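Local atomic coordinates of ATP/GTP-binding site-containing protein A (Brucella abortus, PDB entry 6NTR), a protein that acts in the periplasm to maintain the integrity of the bacterial cell envelope. Residues V6-I11 with M32-N37; T46-V51 with Q66-F71; K77-V82 with T147-S152. One frame throughout, in Å; residues are numbered along the deposited sequence. Where two conformers were deposited one is given.

Contact 1: residues V6-I11 with M32-N37; sequences VPHRAI and MVYEFN
Residues 6-11 and 32-37 pair the two strands of an antiparallel beta hairpin in the barrel-like fold of this periplasmic protein, and their two faces illustrate how one backbone ladder can carry a buried face and a more open one. The ladder has two hydrogen-bonded pairs, His8 with Phe36 and Ala10 with Tyr34. Its shortest bond, from Ala10 N to Tyr34 O at 2.7 Å, runs nearly along the carbonyl axis.

The close-packed face carries His8, Ala10, Tyr34 and Phe36. The His8 ring leaves the backbone in the crowded position between N and the carbonyl carbon (chi1 62°), which folds it back along its own strand and across to the partner. There His8 NE2 lies 3.5 Å from Tyr34 CE2, at the edge of the tyrosine ring, with the two rings oblique at 42°. Leu238 of strand 229-240 and Thr46 of strand 43-56 continue this packing.

On the other face Arg9, Val33 and Glu35 are partly exposed and more loosely joined, with Ile11 buried beside them. Arg9 and Glu35 sit opposite each other without a salt bridge: Arg9 NE is 5.1 Å from Glu35 OE2, which instead hydrogen-bonds the Tyr241 hydroxyl. The extended arginine runs on to Val33, whose CG1 meets Arg9 NE at 3.6 Å near the guanidinium plane. Ile11 and Val33 lie side by side, their CG1 atoms 4.1 Å apart.

What fixes the imidazole's rotation is a bond within its own segment: His8 ND1 donates in the ring plane to Val6 O, at 2.5 Å.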
loop_
_atom_site.group_PDB
_atom_site.type_symbol
_atom_site.label_atom_id
_atom_site.label_comp_id
_atom_site.label_asym_id
_atom_site.label_seq_id
_atom_site.Cartn_x
_atom_site.Cartn_y
_atom_site.Cartn_z
ATOM N N VAL A 6 -6.254 -14.064 3.126
ATOM C CA VAL A 6 -5.363 -15.196 3.163
ATOM C C VAL A 6 -3.917 -14.822 3.410
ATOM O O VAL A 6 -3.391 -13.906 2.816
ATOM C CB VAL A 6 -5.483 -16.033 1.895
ATOM C CG1 VAL A 6 -4.977 -15.273 0.690
ATOM C CG2 VAL A 6 -4.774 -17.349 2.060
ATOM N N PRO A 7 -3.260 -15.542 4.303
ATOM C CA PRO A 7 -1.866 -15.250 4.610
ATOM C C PRO A 7 -0.981 -15.656 3.466
ATOM O O PRO A 7 -1.100 -16.750 2.970
ATOM C CB PRO A 7 -1.591 -16.137 5.817
ATOM C CG PRO A 7 -2.922 -16.468 6.361
ATOM C CD PRO A 7 -3.799 -16.585 5.171
ATOM N N HIS A 8 -0.117 -14.766 3.027
ATOM C CA HIS A 8 0.691 -15.063 1.872
ATOM C C HIS A 8 1.889 -14.163 1.733
ATOM O O HIS A 8 1.959 -13.125 2.329
ATOM C CB HIS A 8 -0.172 -14.830 0.640
ATOM C CG HIS A 8 -0.621 -13.417 0.511
ATOM N ND1 HIS A 8 -1.642 -12.899 1.266
ATOM C CD2 HIS A 8 -0.137 -12.395 -0.217
ATOM C CE1 HIS A 8 -1.791 -11.625 0.980
ATOM N NE2 HIS A 8 -0.887 -11.294 0.085
ATOM N N ARG A 9 2.813 -14.571 0.893
ATOM C CA ARG A 9 3.990 -13.781 0.585
ATOM C C ARG A 9 3.895 -13.582 -0.906
ATOM O O ARG A 9 3.619 -14.510 -1.642
ATOM C CB ARG A 9 5.296 -14.466 0.958
ATOM C CG ARG A 9 6.519 -13.611 0.677
ATOM C CD ARG A 9 7.784 -14.333 1.093
ATOM N NE ARG A 9 8.983 -13.785 0.481
ATOM C CZ ARG A 9 9.884 -14.520 -0.150
ATOM N NH1 ARG A 9 9.706 -15.822 -0.253
ATOM N NH2 ARG A 9 10.955 -13.958 -0.679
ATOM N N ALA A 10 4.106 -12.361 -1.349
ATOM C CA ALA A 10 3.967 -12.035 -2.753
ATOM C C ALA A 10 5.129 -11.155 -3.172
ATOM O O ALA A 10 5.426 -10.149 -2.523
ATOM C CB ALA A 10 2.648 -11.334 -2.992
ATOM N N ILE A 11 5.795 -11.545 -4.245
ATOM C CA ILE A 11 6.947 -10.823 -4.750
ATOM C C ILE A 11 6.550 -10.212 -6.071
ATOM O O ILE A 11 6.115 -10.923 -6.985
ATOM C CB ILE A 11 8.154 -11.738 -4.953
ATOM C CG1 ILE A 11 8.516 -12.440 -3.661
ATOM C CG2 ILE A 11 9.307 -10.926 -5.431
ATOM C CD1 ILE A 11 9.556 -13.487 -3.879
HETATM N N MSE A 32 9.290 -5.685 -5.022
HETATM C CA MSE A 32 8.589 -5.488 -3.784
HETATM C C MSE A 32 8.251 -6.828 -3.269
HETATM O O MSE A 32 7.854 -7.705 -4.024
HETATM C CB MSE A 32 7.314 -4.672 -3.803
HETATM C CG MSE A 32 7.068 -4.187 -2.386
HETATM SE SE MSE A 32 5.179 -4.214 -1.894
HETATM C CE MSE A 32 4.579 -3.184 -3.459
ATOM N N VAL A 33 8.431 -7.008 -1.981
ATOM C CA VAL A 33 8.097 -8.238 -1.297
ATOM C C VAL A 33 7.061 -7.874 -0.255
ATOM O O VAL A 33 7.307 -7.008 0.590
ATOM C CB VAL A 33 9.331 -8.886 -0.658
ATOM C CG1 VAL A 33 8.982 -10.260 -0.183
ATOM C CG2 VAL A 33 10.471 -8.934 -1.657
ATOM N N TYR A 34 5.896 -8.494 -0.339
ATOM C CA TYR A 34 4.812 -8.246 0.598
ATOM C C TYR A 34 4.507 -9.554 1.298
ATOM O O TYR A 34 4.373 -10.595 0.650
ATOM C CB TYR A 34 3.566 -7.694 -0.112
ATOM C CG TYR A 34 2.307 -7.495 0.739
ATOM C CD1 TYR A 34 2.118 -6.346 1.489
ATOM C CD2 TYR A 34 1.293 -8.442 0.747
ATOM C CE1 TYR A 34 0.973 -6.163 2.222
ATOM C CE2 TYR A 34 0.153 -8.261 1.482
ATOM C CZ TYR A 34 0.000 -7.121 2.210
ATOM O OH TYR A 34 -1.137 -6.924 2.947
ATOM N N GLU A 35 4.450 -9.512 2.614
ATOM C CA GLU A 35 3.996 -10.650 3.382
ATOM C C GLU A 35 2.908 -10.169 4.314
ATOM O O GLU A 35 3.035 -9.110 4.929
ATOM C CB GLU A 35 5.126 -11.330 4.173
ATOM C CG GLU A 35 4.549 -12.232 5.270
ATOM C CD GLU A 35 5.345 -13.485 5.556
ATOM O OE1 GLU A 35 5.239 -14.004 6.686
ATOM O OE2 GLU A 35 6.051 -13.966 4.648
ATOM N N PHE A 36 1.827 -10.939 4.388
ATOM C CA PHE A 36 0.697 -10.607 5.236
ATOM C C PHE A 36 0.250 -11.869 5.949
ATOM O O PHE A 36 0.025 -12.898 5.307
ATOM C CB PHE A 36 -0.447 -10.008 4.412
ATOM C CG PHE A 36 -1.619 -9.596 5.214
ATOM C CD1 PHE A 36 -1.631 -8.371 5.852
ATOM C CD2 PHE A 36 -2.716 -10.421 5.308
ATOM C CE1 PHE A 36 -2.708 -7.979 6.583
ATOM C CE2 PHE A 36 -3.798 -10.038 6.039
ATOM C CZ PHE A 36 -3.799 -8.810 6.677
ATOM N N ASN A 37 0.148 -11.785 7.273
ATOM C CA ASN A 37 -0.245 -12.907 8.113
ATOM C C ASN A 37 -0.997 -12.353 9.310
ATOM O O ASN A 37 -0.919 -11.161 9.618
ATOM C CB ASN A 37 0.975 -13.725 8.569
ATOM C CG ASN A 37 0.770 -15.238 8.451
ATOM O OD1 ASN A 37 -0.197 -15.806 8.968
ATOM N ND2 ASN A 37 1.679 -15.888 7.735
#

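Contact 2: residues T46-V51 with Q66-F71; sequences TNFRFV and QQTTTF. With EDO (1,2-ethanediol), chain F.
The closest side-chain approach across residues 46-51 and 66-71 is between Phe48 and Thr68, a pair in an antiparallel hairpin of the barrel-like wall. Thr68 OG1 stands 2.9 Å above the centre of the Phe48 ring, and Thr68 CB makes a CH-pi contact 16° off the ring normal. Both side chains take the crowded position between backbone N and carbonyl carbon (Phe48 chi1 83°, Thr68 chi1 73°), which lays the ring across the threonine. Beside them Thr70 OG1 approaches Thr46 CB at 3.3 Å, and Phe50 packs CB to CB with Gln66.

Six backbone hydrogen bonds, two in each of three hydrogen-bonded pairs, hold this register. On the reverse face Arg49 CG and Gln67 CG touch at 3.6 Å, the two chains pointing the same way, while Asp65 forms a salt bridge with Arg49 NE.

A 1,2-ethanediol, probably from the crystallisation liquor, spans this outer row: its O1 is 2.4 Å from Asn47 ND2, a very short bond, and also donates to Thr68 O, while Gln67 NE2 donates almost straight to its O2. Side-chain amides and a backbone carbonyl, with a weak bond to the Thr69 hydroxyl, thus let this face hold a small diol, whereas the Phe48 face buries a threonine hydroxyl against an aromatic ring.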
loop_
_atom_site.group_PDB
_atom_site.type_symbol
_atom_site.label_atom_id
_atom_site.label_comp_id
_atom_site.label_asym_id
_atom_site.label_seq_id
_atom_site.Cartn_x
_atom_site.Cartn_y
_atom_site.Cartn_z
ATOM N N THR A 46 2.060 -7.225 9.026
ATOM C CA THR A 46 2.415 -6.896 7.653
ATOM C C THR A 46 3.888 -6.519 7.605
ATOM O O THR A 46 4.342 -5.656 8.363
ATOM C CB THR A 46 1.532 -5.762 7.103
ATOM O OG1 THR A 46 0.173 -6.203 7.039
ATOM C CG2 THR A 46 1.959 -5.376 5.725
ATOM N N ASN A 47 4.612 -7.288 6.726
ATOM C CA ASN A 47 6.006 -7.055 6.454
ATOM C C ASN A 47 6.177 -6.716 4.984
ATOM O O ASN A 47 5.798 -7.487 4.147
ATOM C CB ASN A 47 6.770 -8.353 6.680
ATOM C CG ASN A 47 7.445 -8.413 8.011
ATOM O OD1 ASN A 47 7.036 -9.181 8.873
ATOM N ND2 ASN A 47 8.503 -7.627 8.188
ATOM N N PHE A 48 6.725 -5.557 4.663
ATOM C CA PHE A 48 7.021 -5.273 3.267
ATOM C C PHE A 48 8.280 -4.461 3.020
ATOM O O PHE A 48 8.665 -3.665 3.836
ATOM C CB PHE A 48 5.795 -4.709 2.514
ATOM C CG PHE A 48 5.575 -3.232 2.669
ATOM C CD1 PHE A 48 6.378 -2.334 2.049
ATOM C CD2 PHE A 48 4.509 -2.762 3.381
ATOM C CE1 PHE A 48 6.160 -0.983 2.170
ATOM C CE2 PHE A 48 4.278 -1.418 3.515
ATOM C CZ PHE A 48 5.111 -0.524 2.907
ATOM N N ARG A 49 8.918 -4.714 1.885
ATOM C CA ARG A 49 10.154 -4.072 1.483
ATOM C C ARG A 49 9.975 -3.536 0.069
ATOM O O ARG A 49 9.517 -4.251 -0.824
ATOM C CB ARG A 49 11.319 -5.061 1.532
ATOM C CG ARG A 49 12.673 -4.439 1.239
ATOM C CD ARG A 49 13.792 -5.458 1.386
ATOM N NE ARG A 49 15.047 -4.980 0.812
ATOM C CZ ARG A 49 15.968 -5.770 0.269
ATOM N NH1 ARG A 49 15.778 -7.081 0.224
ATOM N NH2 ARG A 49 17.080 -5.248 -0.229
ATOM N N PHE A 50 10.339 -2.278 -0.128
ATOM C CA PHE A 50 10.229 -1.635 -1.423
ATOM C C PHE A 50 11.571 -1.155 -1.973
ATOM O O PHE A 50 12.078 -0.160 -1.542
ATOM C CB PHE A 50 9.306 -0.434 -1.214
ATOM C CG PHE A 50 8.669 0.081 -2.450
ATOM C CD1 PHE A 50 7.671 -0.626 -3.070
ATOM C CD2 PHE A 50 9.048 1.292 -2.973
ATOM C CE1 PHE A 50 7.078 -0.147 -4.210
ATOM C CE2 PHE A 50 8.460 1.783 -4.117
ATOM C CZ PHE A 50 7.475 1.060 -4.736
ATOM N N VAL A 51 12.101 -1.837 -2.972
ATOM C CA VAL A 51 13.382 -1.477 -3.563
ATOM C C VAL A 51 13.281 -1.005 -5.007
ATOM O O VAL A 51 12.762 -1.695 -5.848
ATOM C CB VAL A 51 14.335 -2.672 -3.533
ATOM C CG1 VAL A 51 15.715 -2.257 -3.982
ATOM C CG2 VAL A 51 14.385 -3.266 -2.150
ATOM N N GLN A 66 13.007 0.645 1.096
ATOM C CA GLN A 66 12.091 1.009 2.141
ATOM C C GLN A 66 11.673 -0.288 2.795
ATOM O O GLN A 66 11.266 -1.202 2.119
ATOM C CB GLN A 66 10.900 1.750 1.547
ATOM C CG GLN A 66 10.566 3.080 2.201
ATOM C CD GLN A 66 10.162 4.171 1.216
ATOM O OE1 GLN A 66 10.046 3.938 0.030
ATOM N NE2 GLN A 66 9.952 5.366 1.722
ATOM N N GLN A 67 11.827 -0.380 4.107
ATOM C CA GLN A 67 11.474 -1.577 4.849
ATOM C C GLN A 67 10.518 -1.177 5.923
ATOM O O GLN A 67 10.764 -0.240 6.642
ATOM C CB GLN A 67 12.704 -2.231 5.465
ATOM C CG GLN A 67 13.337 -3.281 4.589
ATOM C CD GLN A 67 14.731 -3.677 5.018
ATOM O OE1 GLN A 67 15.612 -2.860 5.047
ATOM N NE2 GLN A 67 14.913 -4.917 5.386
ATOM N N THR A 68 9.413 -1.885 6.027
ATOM C CA THR A 68 8.416 -1.533 7.005
ATOM C C THR A 68 7.769 -2.736 7.609
ATOM O O THR A 68 7.710 -3.776 7.013
ATOM C CB THR A 68 7.293 -0.690 6.368
ATOM O OG1 THR A 68 6.488 -1.528 5.552
ATOM C CG2 THR A 68 7.847 0.384 5.522
ATOM N N THR A 69 7.289 -2.578 8.824
ATOM C CA THR A 69 6.598 -3.640 9.502
ATOM C C THR A 69 5.456 -3.018 10.235
ATOM O O THR A 69 5.616 -1.985 10.826
ATOM C CB THR A 69 7.517 -4.359 10.522
ATOM O OG1 THR A 69 8.738 -4.707 9.889
ATOM C CG2 THR A 69 6.896 -5.608 10.987
ATOM N N THR A 70 4.296 -3.644 10.185
ATOM C CA THR A 70 3.161 -3.145 10.958
ATOM C C THR A 70 2.444 -4.279 11.672
ATOM O O THR A 70 2.581 -5.451 11.319
ATOM C CB THR A 70 2.128 -2.384 10.095
ATOM O OG1 THR A 70 1.318 -3.325 9.372
ATOM C CG2 THR A 70 2.813 -1.425 9.130
ATOM N N PHE A 71 1.670 -3.905 12.687
ATOM C CA PHE A 71 0.723 -4.808 13.328
ATOM C C PHE A 71 -0.546 -4.027 13.610
ATOM O O PHE A 71 -0.486 -2.900 14.114
ATOM C CB PHE A 71 1.276 -5.411 14.634
ATOM C CG PHE A 71 0.334 -6.394 15.314
ATOM C CD1 PHE A 71 0.308 -7.726 14.937
ATOM C CD2 PHE A 71 -0.515 -5.983 16.329
ATOM C CE1 PHE A 71 -0.550 -8.618 15.552
ATOM C CE2 PHE A 71 -1.372 -6.875 16.940
ATOM C CZ PHE A 71 -1.390 -8.190 16.550
HETATM C C1 EDO F . 10.656 -5.612 5.980
HETATM O O1 EDO F . 9.992 -6.063 7.164
HETATM C C2 EDO F . 10.998 -6.822 5.121
HETATM O O2 EDO F . 12.420 -6.996 5.039
#

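Contact 3: residues K77-V82 with T147-S152; sequences KDFRFV and TLFDAS
In this barrel-like beta fold, a strand of the wall meets the loop that follows strand 143-148, and the contact between residues 77-82 and 147-152 is made by side chains, with no hydrogen bond between the segments. Phe81 shows how one ring can meet a methyl on its face and another ring's edge. It leaves the backbone in the crowded position between N and the carbonyl carbon (chi1 58°). Its CB already lies 3.7 Å from Ala151 CB. One atom further, Phe81 CG makes the tightest approach to that methyl, at 3.3 Å, and CD1 is almost as near; CD2 and CE1 stay within 3.9 Å of Ala151 CB. The methyl therefore sits over one ring face in a CH-pi contact, offset toward the rim near CG. Farther out, Phe81 CE2 turns to Phe149, meeting its CE2 at 4.0 Å. The edge of Phe149 is directed at the Phe81 face in an offset edge-to-face pair, with planes at 71°.

Phe79, two residues earlier on the same side of the strand, also reaches Ala151 CB and Phe149, while its other neighbours include the stacked ring of Phe125 and Pro126 of helix 126-138. Ala151 presents its methyl from a backbone with positive phi (63°), directly after Asp150, whose OD1 accepts from Ser152 N in an Asx turn. The backbone joins in as well: Asp150 O lies in the plane of the Phe79 ring, at its edge, 3.9 Å from Phe79 CE2.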
loop_
_atom_site.group_PDB
_atom_site.type_symbol
_atom_site.label_atom_id
_atom_site.label_comp_id
_atom_site.label_asym_id
_atom_site.label_seq_id
_atom_site.Cartn_x
_atom_site.Cartn_y
_atom_site.Cartn_z
ATOM N N LYS A 77 -8.453 -1.283 16.503
ATOM C CA LYS A 77 -8.308 -0.043 17.252
ATOM C C LYS A 77 -6.860 0.312 17.549
ATOM O O LYS A 77 -6.589 1.429 18.004
ATOM C CB LYS A 77 -9.092 -0.110 18.577
ATOM C CG LYS A 77 -10.570 0.249 18.453
ATOM C CD LYS A 77 -11.208 0.517 19.810
ATOM C CE LYS A 77 -12.551 1.229 19.653
ATOM N NZ LYS A 77 -13.152 1.654 20.953
ATOM N N ASP A 78 -5.930 -0.583 17.298
ATOM C CA ASP A 78 -4.530 -0.278 17.499
ATOM C C ASP A 78 -3.759 -0.575 16.221
ATOM O O ASP A 78 -4.179 -1.398 15.403
ATOM C CB ASP A 78 -3.964 -1.078 18.659
ATOM C CG ASP A 78 -2.540 -0.695 18.975
ATOM O OD1 ASP A 78 -2.281 0.518 19.150
ATOM O OD2 ASP A 78 -1.674 -1.600 18.992
ATOM N N PHE A 79 -2.622 0.101 16.059
ATOM C CA PHE A 79 -1.835 -0.001 14.832
ATOM C C PHE A 79 -0.392 0.353 15.167
ATOM O O PHE A 79 -0.087 1.524 15.406
ATOM C CB PHE A 79 -2.408 0.924 13.758
ATOM C CG PHE A 79 -1.760 0.793 12.419
ATOM C CD1 PHE A 79 -1.703 -0.419 11.774
ATOM C CD2 PHE A 79 -1.250 1.904 11.779
ATOM C CE1 PHE A 79 -1.125 -0.531 10.529
ATOM C CE2 PHE A 79 -0.673 1.799 10.540
ATOM C CZ PHE A 79 -0.608 0.577 9.915
ATOM N N ARG A 80 0.479 -0.653 15.221
ATOM C CA ARG A 80 1.902 -0.449 15.462
ATOM C C ARG A 80 2.644 -0.414 14.129
ATOM O O ARG A 80 2.365 -1.219 13.239
ATOM C CB ARG A 80 2.476 -1.557 16.354
ATOM C CG ARG A 80 2.043 -1.506 17.824
ATOM C CD ARG A 80 2.804 -2.523 18.699
ATOM N NE ARG A 80 2.057 -3.762 18.917
ATOM C CZ ARG A 80 1.261 -3.978 19.958
ATOM N NH1 ARG A 80 1.108 -3.037 20.878
ATOM N NH2 ARG A 80 0.623 -5.134 20.081
ATOM N N PHE A 81 3.599 0.509 13.999
ATOM C CA PHE A 81 4.282 0.720 12.715
ATOM C C PHE A 81 5.754 1.156 12.822
ATOM O O PHE A 81 6.101 1.985 13.668
ATOM C CB PHE A 81 3.506 1.754 11.868
ATOM C CG PHE A 81 3.319 3.092 12.535
ATOM C CD1 PHE A 81 4.247 4.110 12.366
ATOM C CD2 PHE A 81 2.196 3.338 13.297
ATOM C CE1 PHE A 81 4.061 5.328 12.960
ATOM C CE2 PHE A 81 2.014 4.552 13.897
ATOM C CZ PHE A 81 2.943 5.548 13.729
ATOM N N VAL A 82 6.601 0.620 11.921
ATOM C CA VAL A 82 8.023 0.975 11.791
ATOM C C VAL A 82 8.357 1.216 10.318
ATOM O O VAL A 82 8.135 0.339 9.479
ATOM C CB VAL A 82 8.980 -0.118 12.346
ATOM C CG1 VAL A 82 10.434 0.366 12.382
ATOM C CG2 VAL A 82 8.602 -0.588 13.727
ATOM N N THR A 147 -11.385 7.803 4.497
ATOM C CA THR A 147 -10.096 8.272 4.983
ATOM C C THR A 147 -9.293 7.087 5.430
ATOM O O THR A 147 -9.815 5.997 5.549
ATOM C CB THR A 147 -10.242 9.160 6.207
ATOM O OG1 THR A 147 -10.929 8.432 7.219
ATOM C CG2 THR A 147 -11.012 10.387 5.866
ATOM N N LEU A 148 -8.003 7.296 5.634
ATOM C CA LEU A 148 -7.132 6.234 6.108
ATOM C C LEU A 148 -5.897 6.776 6.792
ATOM O O LEU A 148 -5.463 7.869 6.497
ATOM C CB LEU A 148 -6.695 5.389 4.925
ATOM C CG LEU A 148 -5.627 4.339 5.158
ATOM C CD1 LEU A 148 -6.251 3.147 5.837
ATOM C CD2 LEU A 148 -5.035 3.913 3.838
ATOM N N PHE A 149 -5.325 5.990 7.694
ATOM C CA PHE A 149 -4.067 6.329 8.343
ATOM C C PHE A 149 -3.228 5.116 8.025
ATOM O O PHE A 149 -3.570 4.024 8.427
ATOM C CB PHE A 149 -4.195 6.471 9.853
ATOM C CG PHE A 149 -2.896 6.782 10.524
ATOM C CD1 PHE A 149 -2.305 8.008 10.361
ATOM C CD2 PHE A 149 -2.250 5.836 11.278
ATOM C CE1 PHE A 149 -1.100 8.298 10.952
ATOM C CE2 PHE A 149 -1.040 6.116 11.875
ATOM C CZ PHE A 149 -0.465 7.348 11.712
ATOM N N ASP A 150 -2.146 5.293 7.291
ATOM C CA ASP A 150 -1.326 4.152 6.924
ATOM C C ASP A 150 0.116 4.180 7.455
ATOM O O ASP A 150 0.868 3.244 7.273
ATOM C CB ASP A 150 -1.357 3.954 5.413
ATOM C CG ASP A 150 -0.857 5.145 4.662
ATOM O OD1 ASP A 150 -0.509 6.144 5.296
ATOM O OD2 ASP A 150 -0.809 5.081 3.429
ATOM N N ALA A 151 0.476 5.271 8.100
ATOM C CA ALA A 151 1.804 5.421 8.676
ATOM C C ALA A 151 2.882 5.397 7.616
ATOM O O ALA A 151 3.995 4.937 7.866
ATOM C CB ALA A 151 2.088 4.348 9.723
ATOM N N SER A 152 2.558 5.876 6.430
ATOM C CA SER A 152 3.575 6.077 5.424
ATOM C C SER A 152 4.029 7.532 5.446
ATOM O O SER A 152 3.404 8.400 6.059
ATOM C CB SER A 152 3.052 5.674 4.056
ATOM O OG SER A 152 1.972 6.507 3.685
#

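How the contacts relate
Contacts 1, 2 and 3 follow one another in series along the chain. Contacts 1 and 2 and the 77-82 half of contact 3 lie on a single run of antiparallel strands, 8-19, 25-39, 43-56, 62-72 and 78-87, each paired with the next. Contacts 1 and 2, with centres about 10 Å apart, are joined where strands 25-39 and 43-56 pair, probably by hydrogen bonds such as Glu35 N to Asn47 O. Contacts 2 and 3 lie about 13 Å apart between centres and meet through strands 62-72 and 78-87. Contacts 1 and 3 do not touch, their centres being about 18 Å apart. The first two are hairpin pairings that build the curved wall; the third ties that wall to a loop 65 residues later.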